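Local coordinates for uncharacterized protein (Neisseria gonorrhoeae, PDB 5V77) that is of unknown function and belongs to the NGO_1070-like family, folding as an all-beta chain dominated by an antiparallel sheet, at residues S89-D94 with I99-E104. Sequence-based numbering, arbitrary orientation.
Sequences SEIIID and IKISAE
Glu90 faces Ser102 and Lys100 across the two strands of a beta hairpin, 89-94 and 99-103, which run antiparallel at 172°. Its CB and CG pass over the Ile101 carbonyl and beside the Ser102 hydroxyl, with CG 3.4 Å from Ser102 OG. Glu90 CD lies 3.6 Å from Ser102 OG, and OE1 has the same hydroxyl as its nearest neighbour, somewhat farther off. Because CG stands anti to the backbone N (chi1 -175°) and the chain stays extended, the other carboxylate oxygen, OE2, reaches the Lys100 methylenes, the two side chains crossing at a slant. OE2 comes to 3.8 Å from Lys100 CD but stays 5.0 Å from Lys100 NZ, so the opposite charges attract at most at a distance. A water hydrogen-bonded to Ser102 OG is also 3.2 Å from Glu90 OE2 and may donate to it, though other acceptors compete. On the same face, Ile92 lies alongside Lys100, CG1 against CG.

Three hydrogen-bonded pairs, Ser89 with Ala103, Ile91 with Ile101 and Ile93 with Ile99, zip the backbones together through six N-H...O bonds. The bond from Ile93 N to Ile99 O is nearly straight, 2.8 Å long with 177° at the hydrogen. The face of Ile91 and Ile93 is mostly aliphatic: Ile91 and Ile101 lie side by side, CG1 3.9 Å from CB, and Ile93 meets Ile99 at their CB atoms. At its Ser89 end a water joins Ser89 OG to Glu104 O.

Within the antiparallel sheet, 89-94 pairs on its other edge with strand 75-84 and 98-103 with strand 43-58, while Ile91, Ile93 and Ile101 pack against Leu33 of strand 30-37.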
loop_
_atom_site.group_PDB
_atom_site.type_symbol
_atom_site.label_atom_id
_atom_site.label_comp_id
_atom_site.label_asym_id
_atom_site.label_seq_id
_atom_site.Cartn_x
_atom_site.Cartn_y
_atom_site.Cartn_z
ATOM N N SER A 89 6.998 14.244 -6.085
ATOM C CA SER A 89 8.185 13.403 -6.120
ATOM C C SER A 89 7.768 11.936 -6.161
ATOM O O SER A 89 6.625 11.586 -5.865
ATOM C CB SER A 89 9.106 13.678 -4.915
ATOM O OG SER A 89 9.611 15.011 -4.959
ATOM N N GLU A 90 8.721 11.075 -6.521
ATOM C CA GLU A 90 8.464 9.648 -6.647
ATOM C C GLU A 90 9.667 8.876 -6.129
ATOM O O GLU A 90 10.808 9.236 -6.428
ATOM C CB GLU A 90 8.187 9.270 -8.113
ATOM C CG GLU A 90 7.790 7.809 -8.320
ATOM C CD GLU A 90 7.592 7.470 -9.782
ATOM O OE1 GLU A 90 7.759 8.372 -10.616
ATOM O OE2 GLU A 90 7.262 6.307 -10.099
ATOM N N ILE A 91 9.419 7.815 -5.354
ATOM C CA ILE A 91 10.471 6.864 -5.016
ATOM C C ILE A 91 10.196 5.570 -5.764
ATOM O O ILE A 91 9.037 5.180 -5.952
ATOM C CB ILE A 91 10.604 6.599 -3.503
ATOM C CG1 ILE A 91 9.256 6.257 -2.864
ATOM C CG2 ILE A 91 11.269 7.779 -2.801
ATOM C CD1 ILE A 91 9.421 5.693 -1.464
ATOM N N ILE A 92 11.264 4.908 -6.191
ATOM C CA ILE A 92 11.166 3.608 -6.838
ATOM C C ILE A 92 12.092 2.644 -6.119
ATOM O O ILE A 92 13.282 2.929 -5.945
ATOM C CB ILE A 92 11.504 3.678 -8.333
ATOM C CG1 ILE A 92 10.506 4.591 -9.041
ATOM C CG2 ILE A 92 11.467 2.274 -8.941
ATOM C CD1 ILE A 92 10.743 4.705 -10.524
ATOM N N ILE A 93 11.538 1.518 -5.679
ATOM C CA ILE A 93 12.303 0.424 -5.096
ATOM C C ILE A 93 12.207 -0.742 -6.063
ATOM O O ILE A 93 11.102 -1.193 -6.376
ATOM C CB ILE A 93 11.758 0.032 -3.714
ATOM C CG1 ILE A 93 11.876 1.207 -2.729
ATOM C CG2 ILE A 93 12.460 -1.229 -3.212
ATOM C CD1 ILE A 93 11.064 1.017 -1.460
ATOM N N ASP A 94 13.343 -1.227 -6.547
ATOM C CA ASP A 94 13.341 -2.310 -7.533
ATOM C C ASP A 94 14.297 -3.391 -7.039
ATOM O O ASP A 94 15.508 -3.289 -7.239
ATOM C CB ASP A 94 13.723 -1.787 -8.914
ATOM C CG ASP A 94 13.513 -2.816 -10.019
ATOM O OD1 ASP A 94 13.455 -4.031 -9.729
ATOM O OD2 ASP A 94 13.416 -2.401 -11.192
ATOM N N ILE A 99 8.267 -1.466 -5.828
ATOM C CA ILE A 99 7.406 -0.535 -5.115
ATOM C C ILE A 99 7.625 0.848 -5.711
ATOM O O ILE A 99 8.767 1.309 -5.809
ATOM C CB ILE A 99 7.693 -0.517 -3.600
ATOM C CG1 ILE A 99 7.334 -1.865 -2.967
ATOM C CG2 ILE A 99 6.889 0.629 -2.914
ATOM C CD1 ILE A 99 7.975 -2.100 -1.600
ATOM N N LYS A 100 6.537 1.512 -6.107
ATOM C CA LYS A 100 6.604 2.874 -6.627
ATOM C C LYS A 100 5.610 3.714 -5.849
ATOM O O LYS A 100 4.457 3.306 -5.680
ATOM C CB LYS A 100 6.258 2.948 -8.121
ATOM C CG LYS A 100 7.223 2.245 -9.068
ATOM C CD LYS A 100 6.869 2.591 -10.517
ATOM C CE LYS A 100 7.768 1.880 -11.514
ATOM N NZ LYS A 100 7.396 2.197 -12.925
ATOM N N ILE A 101 6.044 4.871 -5.362
ATOM C CA ILE A 101 5.143 5.782 -4.659
ATOM C C ILE A 101 5.374 7.178 -5.191
ATOM O O ILE A 101 6.514 7.650 -5.203
ATOM C CB ILE A 101 5.365 5.781 -3.134
ATOM C CG1 ILE A 101 5.219 4.365 -2.581
ATOM C CG2 ILE A 101 4.322 6.714 -2.478
ATOM C CD1 ILE A 101 5.578 4.220 -1.107
ATOM N N SER A 102 4.297 7.842 -5.596
ATOM C CA SER A 102 4.316 9.248 -5.981
ATOM C C SER A 102 3.494 10.033 -4.967
ATOM O O SER A 102 2.422 9.589 -4.553
ATOM C CB SER A 102 3.738 9.455 -7.385
ATOM O OG SER A 102 4.607 8.924 -8.377
ATOM N N ALA A 103 4.008 11.186 -4.547
ATOM C CA ALA A 103 3.370 11.966 -3.489
ATOM C C ALA A 103 3.794 13.419 -3.652
ATOM O O ALA A 103 4.856 13.705 -4.215
ATOM C CB ALA A 103 3.758 11.443 -2.099
ATOM N N GLU A 104 2.954 14.336 -3.156
ATOM C CA GLU A 104 3.258 15.754 -3.336
ATOM C C GLU A 104 4.604 16.115 -2.717
ATOM O O GLU A 104 5.370 16.889 -3.307
ATOM C CB GLU A 104 2.146 16.623 -2.755
ATOM C CG GLU A 104 2.331 18.123 -2.956
ATOM C CD GLU A 104 1.042 18.883 -2.706
ATOM O OE1 GLU A 104 0.943 20.077 -3.093
ATOM O OE2 GLU A 104 0.118 18.262 -2.131
HETATM O O HOH W 1 8.057 17.031 -4.236
HETATM O O HOH W 2 4.508 6.124 -8.421
#